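Local atomic coordinates of putative glycyl-glycine endopeptidase lytM (Ruminococcus gnavus, PDB entry 3NYY), a protein that is probably a metalloendopeptidase of the M23 family, related to the glycyl-glycine endopeptidase LytM. Residues Asp36-Phe50 with Trp77-Asn89. Numbering follows the deposited sequence.
With SO4 (sulfate ion), chain F.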
loop_
_atom_site.group_PDB
_atom_site.type_symbol
_atom_site.label_atom_id
_atom_site.label_comp_id
_atom_site.label_asym_id
_atom_site.label_seq_id
_atom_site.Cartn_x
_atom_site.Cartn_y
_atom_site.Cartn_z
ATOM N N ASP A 36 10.396 -23.525 12.623
ATOM C CA ASP A 36 8.947 -23.830 12.637
ATOM C C ASP A 36 8.252 -22.505 12.911
ATOM O O ASP A 36 7.854 -22.211 14.054
ATOM C CB ASP A 36 8.670 -24.877 13.714
ATOM C CG ASP A 36 7.243 -25.437 13.674
ATOM O OD1 ASP A 36 6.322 -24.848 13.031
ATOM O OD2 ASP A 36 7.072 -26.508 14.303
ATOM N N PRO A 37 8.136 -21.666 11.874
ATOM C CA PRO A 37 7.614 -20.317 12.119
ATOM C C PRO A 37 6.169 -20.291 12.563
ATOM O O PRO A 37 5.822 -19.443 13.422
ATOM C CB PRO A 37 7.811 -19.607 10.776
ATOM C CG PRO A 37 7.788 -20.742 9.795
ATOM C CD PRO A 37 8.500 -21.861 10.463
ATOM N N GLY A 38 5.338 -21.210 12.056
ATOM C CA GLY A 38 3.939 -21.294 12.483
ATOM C C GLY A 38 3.834 -21.587 13.982
ATOM O O GLY A 38 3.057 -20.949 14.729
ATOM N N ARG A 39 4.614 -22.539 14.450
ATOM C CA ARG A 39 4.631 -22.848 15.873
ATOM C C ARG A 39 5.028 -21.638 16.693
ATOM O O ARG A 39 4.384 -21.350 17.705
ATOM C CB ARG A 39 5.603 -23.982 16.188
ATOM C CG ARG A 39 5.481 -24.492 17.597
ATOM C CD ARG A 39 6.700 -25.328 17.995
ATOM N NE ARG A 39 7.854 -24.445 18.232
ATOM C CZ ARG A 39 8.988 -24.806 18.861
ATOM N NH1 ARG A 39 9.137 -26.040 19.304
ATOM N NH2 ARG A 39 9.940 -23.903 19.071
ATOM N N ASP A 40 6.130 -20.994 16.314
ATOM C CA ASP A 40 6.702 -19.917 17.118
ATOM C C ASP A 40 5.834 -18.665 17.125
ATOM O O ASP A 40 5.631 -18.070 18.182
ATOM C CB ASP A 40 8.134 -19.629 16.697
ATOM C CG ASP A 40 9.080 -20.778 17.024
ATOM O OD1 ASP A 40 8.677 -21.737 17.730
ATOM O OD2 ASP A 40 10.242 -20.707 16.558
ATOM N N VAL A 41 5.233 -18.326 15.989
ATOM C CA VAL A 41 4.299 -17.186 15.970
ATOM C C VAL A 41 3.038 -17.508 16.798
ATOM O O VAL A 41 2.509 -16.668 17.539
ATOM C CB VAL A 41 3.959 -16.689 14.530
ATOM C CG1 VAL A 41 2.910 -17.611 13.811
ATOM C CG2 VAL A 41 3.584 -15.216 14.592
ATOM N N GLY A 42 2.589 -18.749 16.736
ATOM C CA GLY A 42 1.472 -19.209 17.539
ATOM C C GLY A 42 1.756 -19.091 19.029
ATOM O O GLY A 42 0.903 -18.649 19.786
ATOM N N LEU A 43 2.970 -19.482 19.416
ATOM C CA LEU A 43 3.400 -19.361 20.822
ATOM C C LEU A 43 3.525 -17.913 21.270
ATOM O O LEU A 43 3.166 -17.564 22.387
ATOM C CB LEU A 43 4.704 -20.127 21.038
ATOM C CG LEU A 43 4.528 -21.651 20.949
ATOM C CD1 LEU A 43 5.910 -22.347 20.807
ATOM C CD2 LEU A 43 3.749 -22.222 22.118
ATOM N N TYR A 44 4.048 -17.081 20.399
ATOM C CA TYR A 44 4.156 -15.665 20.621
ATOM C C TYR A 44 2.801 -15.043 20.872
ATOM O O TYR A 44 2.650 -14.268 21.844
ATOM C CB TYR A 44 4.847 -15.039 19.422
ATOM C CG TYR A 44 4.863 -13.556 19.418
ATOM C CD1 TYR A 44 5.746 -12.857 20.238
ATOM C CD2 TYR A 44 4.029 -12.830 18.578
ATOM C CE1 TYR A 44 5.793 -11.470 20.230
ATOM C CE2 TYR A 44 4.072 -11.425 18.569
ATOM C CZ TYR A 44 4.961 -10.762 19.404
ATOM O OH TYR A 44 4.991 -9.403 19.411
ATOM N N TRP A 45 1.805 -15.411 20.054
ATOM C CA TRP A 45 0.446 -14.889 20.271
ATOM C C TRP A 45 -0.170 -15.354 21.574
ATOM O O TRP A 45 -0.874 -14.590 22.248
ATOM C CB TRP A 45 -0.465 -15.190 19.105
ATOM C CG TRP A 45 -0.090 -14.437 17.835
ATOM C CD1 TRP A 45 0.428 -13.150 17.750
ATOM C CD2 TRP A 45 -0.201 -14.920 16.484
ATOM N NE1 TRP A 45 0.642 -12.826 16.432
ATOM C CE2 TRP A 45 0.269 -13.885 15.636
ATOM C CE3 TRP A 45 -0.637 -16.124 15.917
ATOM C CZ2 TRP A 45 0.300 -14.015 14.234
ATOM C CZ3 TRP A 45 -0.596 -16.279 14.529
ATOM C CH2 TRP A 45 -0.116 -15.231 13.703
HETATM N N MSE A 46 0.037 -16.625 21.933
HETATM C CA MSE A 46 -0.478 -17.107 23.197
HETATM C C MSE A 46 0.155 -16.414 24.383
HETATM O O MSE A 46 -0.553 -15.998 25.306
HETATM C CB MSE A 46 -0.286 -18.639 23.309
HETATM C CG MSE A 46 -1.269 -19.448 22.482
HETATM SE SE MSE A 46 -3.097 -19.250 23.014
HETATM C CE MSE A 46 -3.854 -18.370 21.621
ATOM N N ALA A 47 1.466 -16.240 24.347
ATOM C CA ALA A 47 2.190 -15.680 25.476
ATOM C C ALA A 47 1.906 -14.179 25.628
ATOM O O ALA A 47 2.014 -13.675 26.742
ATOM C CB ALA A 47 3.692 -15.919 25.317
ATOM N N THR A 48 1.587 -13.482 24.526
ATOM C CA THR A 48 1.313 -12.033 24.537
ATOM C C THR A 48 -0.181 -11.674 24.440
ATOM O O THR A 48 -0.509 -10.496 24.315
ATOM C CB THR A 48 2.012 -11.320 23.372
ATOM O OG1 THR A 48 1.490 -11.834 22.137
ATOM C CG2 THR A 48 3.562 -11.518 23.428
ATOM N N ASP A 49 -1.066 -12.681 24.481
ATOM C CA ASP A 49 -2.494 -12.490 24.241
ATOM C C ASP A 49 -2.682 -11.660 22.934
ATOM O O ASP A 49 -3.400 -10.650 22.918
ATOM C CB ASP A 49 -3.161 -11.785 25.440
ATOM C CG ASP A 49 -2.990 -12.540 26.760
ATOM O OD1 ASP A 49 -2.633 -13.756 26.734
ATOM O OD2 ASP A 49 -3.213 -11.901 27.824
ATOM N N PHE A 50 -2.031 -12.099 21.861
ATOM C CA PHE A 50 -2.088 -11.418 20.546
ATOM C C PHE A 50 -1.626 -9.964 20.615
ATOM O O PHE A 50 -2.302 -9.045 20.133
ATOM C CB PHE A 50 -3.459 -11.550 19.880
ATOM C CG PHE A 50 -3.731 -12.937 19.399
ATOM C CD1 PHE A 50 -4.097 -13.911 20.295
ATOM C CD2 PHE A 50 -3.518 -13.289 18.063
ATOM C CE1 PHE A 50 -4.310 -15.216 19.862
ATOM C CE2 PHE A 50 -3.730 -14.561 17.644
ATOM C CZ PHE A 50 -4.138 -15.520 18.533
ATOM N N TRP A 77 -4.666 -26.756 21.568
ATOM C CA TRP A 77 -3.352 -26.552 20.921
ATOM C C TRP A 77 -3.278 -27.150 19.513
ATOM O O TRP A 77 -2.875 -26.446 18.581
ATOM C CB TRP A 77 -2.232 -27.107 21.775
ATOM C CG TRP A 77 -0.919 -27.140 21.076
ATOM C CD1 TRP A 77 -0.308 -28.240 20.621
ATOM C CD2 TRP A 77 -0.059 -26.038 20.785
ATOM N NE1 TRP A 77 0.878 -27.908 20.014
ATOM C CE2 TRP A 77 1.056 -26.566 20.091
ATOM C CE3 TRP A 77 -0.148 -24.657 20.971
ATOM C CZ2 TRP A 77 2.107 -25.766 19.634
ATOM C CZ3 TRP A 77 0.888 -23.853 20.510
ATOM C CH2 TRP A 77 1.998 -24.414 19.832
ATOM N N ASP A 78 -3.667 -28.407 19.379
ATOM C CA ASP A 78 -3.488 -29.102 18.094
ATOM C C ASP A 78 -4.148 -28.341 16.946
ATOM O O ASP A 78 -3.504 -28.080 15.921
ATOM C CB ASP A 78 -3.962 -30.553 18.138
ATOM C CG ASP A 78 -3.009 -31.448 18.965
ATOM O OD1 ASP A 78 -1.804 -31.108 19.176
ATOM O OD2 ASP A 78 -3.482 -32.501 19.396
ATOM N N ALA A 79 -5.404 -27.944 17.128
ATOM C CA ALA A 79 -6.094 -27.218 16.035
ATOM C C ALA A 79 -5.478 -25.851 15.768
ATOM O O ALA A 79 -5.367 -25.430 14.617
ATOM C CB ALA A 79 -7.596 -27.076 16.345
ATOM N N TYR A 80 -5.123 -25.160 16.847
ATOM C CA TYR A 80 -4.547 -23.844 16.765
ATOM C C TYR A 80 -3.215 -23.807 16.073
ATOM O O TYR A 80 -3.014 -22.977 15.180
ATOM C CB TYR A 80 -4.398 -23.251 18.151
ATOM C CG TYR A 80 -3.605 -21.983 18.257
ATOM C CD1 TYR A 80 -4.078 -20.789 17.731
ATOM C CD2 TYR A 80 -2.381 -21.950 18.883
ATOM C CE1 TYR A 80 -3.372 -19.609 17.860
ATOM C CE2 TYR A 80 -1.673 -20.781 19.040
ATOM C CZ TYR A 80 -2.161 -19.596 18.525
ATOM O OH TYR A 80 -1.502 -18.395 18.652
ATOM N N VAL A 81 -2.300 -24.686 16.469
ATOM C CA VAL A 81 -0.972 -24.684 15.840
ATOM C C VAL A 81 -1.069 -25.145 14.357
ATOM O O VAL A 81 -0.286 -24.700 13.513
ATOM C CB VAL A 81 0.080 -25.513 16.626
ATOM C CG1 VAL A 81 -0.205 -27.067 16.574
ATOM C CG2 VAL A 81 1.503 -25.161 16.148
ATOM N N GLN A 82 -2.037 -26.005 14.057
ATOM C CA GLN A 82 -2.232 -26.428 12.665
ATOM C C GLN A 82 -2.632 -25.205 11.838
ATOM O O GLN A 82 -2.133 -25.059 10.713
ATOM C CB GLN A 82 -3.274 -27.528 12.541
ATOM C CG GLN A 82 -3.621 -27.910 11.111
ATOM C CD GLN A 82 -4.692 -28.986 11.084
ATOM O OE1 GLN A 82 -5.738 -28.855 11.723
ATOM N NE2 GLN A 82 -4.416 -30.079 10.385
ATOM N N SER A 83 -3.514 -24.320 12.378
ATOM C CA SER A 83 -3.904 -23.112 11.670
ATOM C C SER A 83 -2.706 -22.174 11.442
ATOM O O SER A 83 -2.528 -21.647 10.332
ATOM C CB SER A 83 -5.060 -22.363 12.360
ATOM O OG SER A 83 -6.208 -23.206 12.413
ATOM N N CYS A 84 -1.879 -21.987 12.477
ATOM C CA CYS A 84 -0.681 -21.156 12.365
ATOM C C CYS A 84 0.276 -21.747 11.320
ATOM O O CYS A 84 0.757 -21.006 10.454
ATOM C CB CYS A 84 0.032 -21.025 13.691
ATOM S SG CYS A 84 -0.940 -20.209 14.989
ATOM N N ARG A 85 0.532 -23.050 11.384
ATOM C CA ARG A 85 1.427 -23.668 10.405
ATOM C C ARG A 85 0.855 -23.659 8.978
ATOM O O ARG A 85 1.592 -23.534 7.995
ATOM C CB ARG A 85 1.777 -25.090 10.832
ATOM C CG ARG A 85 2.702 -25.167 12.061
ATOM C CD ARG A 85 2.957 -26.610 12.343
ATOM N NE ARG A 85 3.894 -26.751 13.446
ATOM C CZ ARG A 85 3.734 -27.513 14.521
ATOM N NH1 ARG A 85 2.659 -28.269 14.696
ATOM N NH2 ARG A 85 4.694 -27.532 15.451
ATOM N N ALA A 86 -0.474 -23.725 8.850
ATOM C CA ALA A 86 -1.100 -23.699 7.519
ATOM C C ALA A 86 -0.781 -22.355 6.828
ATOM O O ALA A 86 -0.599 -22.329 5.614
ATOM C CB ALA A 86 -2.611 -23.891 7.627
ATOM N N ILE A 87 -0.732 -21.243 7.569
ATOM C CA ILE A 87 -0.403 -19.936 7.014
ATOM C C ILE A 87 1.096 -19.801 6.724
ATOM O O ILE A 87 1.485 -19.282 5.684
ATOM C CB ILE A 87 -0.856 -18.802 7.932
ATOM C CG1 ILE A 87 -2.370 -18.832 8.074
ATOM C CG2 ILE A 87 -0.437 -17.361 7.459
ATOM C CD1 ILE A 87 -2.839 -17.974 9.240
ATOM N N TRP A 88 1.914 -20.245 7.678
ATOM C CA TRP A 88 3.344 -19.880 7.729
ATOM C C TRP A 88 4.267 -20.949 7.169
ATOM O O TRP A 88 5.253 -20.593 6.532
ATOM C CB TRP A 88 3.795 -19.525 9.162
ATOM C CG TRP A 88 3.221 -18.240 9.610
ATOM C CD1 TRP A 88 1.966 -18.053 10.079
ATOM C CD2 TRP A 88 3.852 -16.956 9.567
ATOM N NE1 TRP A 88 1.768 -16.687 10.345
ATOM C CE2 TRP A 88 2.916 -16.013 10.044
ATOM C CE3 TRP A 88 5.105 -16.505 9.168
ATOM C CZ2 TRP A 88 3.200 -14.660 10.127
ATOM C CZ3 TRP A 88 5.412 -15.133 9.317
ATOM C CH2 TRP A 88 4.457 -14.231 9.765
ATOM N N ASN A 89 3.985 -22.232 7.385
ATOM C CA ASN A 89 5.013 -23.257 7.189
ATOM C C ASN A 89 5.229 -23.764 5.767
ATOM O O ASN A 89 6.280 -24.386 5.483
ATOM C CB ASN A 89 4.790 -24.433 8.139
ATOM C CG ASN A 89 5.212 -24.125 9.559
ATOM O OD1 ASN A 89 5.117 -22.984 10.011
ATOM N ND2 ASN A 89 5.710 -25.141 10.256
HETATM S S SO4 F . 3.031 -30.104 17.788
HETATM O O1 SO4 F . 3.152 -28.654 17.605
HETATM O O2 SO4 F . 2.218 -30.658 16.712
HETATM O O3 SO4 F . 4.361 -30.681 17.784
HETATM O O4 SO4 F . 2.353 -30.268 19.077
#
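Asp36 OD1 accepts three hydrogen bonds, two of them from the segment 77-89. Arg85 NE enters by the syn lone pair of Asp36 OD1, 3.1 Å away. Asn89 ND2 comes instead from above the carboxylate plane, 2.9 Å from Asp36 OD1 along a nearly straight bond. The third donor is Arg39 N, which makes Asp36 the N-cap of helix 37-48. With its NH2 2.8 Å from Asp36 OD2, Arg85 grips the carboxylate side-on, the two planes only 27° apart. The Asn89 amide is fixed from both ends, since Asn89 OD1 takes Gly38 N at 2.7 Å in the carbonyl plane.

The N-cap residue of helix 37-48 is thus bonded to residues at the C-terminal end of the segment 77-89, joining two helices of the LytM N-terminal domain that cross at 124°. Their axes come within 7.5 Å: Gly38, having no side chain, brings its CA to 4.0 Å from Arg85 CA. One turn on, the CA of Gly42 faces Cys84 SG, and Tyr80 OH donates to a lone pair of Gly42 O, 2.7 Å away. That ring reaches across with CG anti to the backbone N (chi1 170°); the bent selenomethionine Met46 lays CE over one of its faces, a CH-pi contact. Toward the C-terminal end of helix 77-88, Val41 CG1 sits over the five-membered ring of Trp88, whose NE1 is hydrogen-bonded to Gln21 OE1. The guanidinium edge of Arg85 and Trp77 NE1 together hold a sulfate, probably from the crystallisation liquor, and Leu43 CD2 touches CH2 of Trp77.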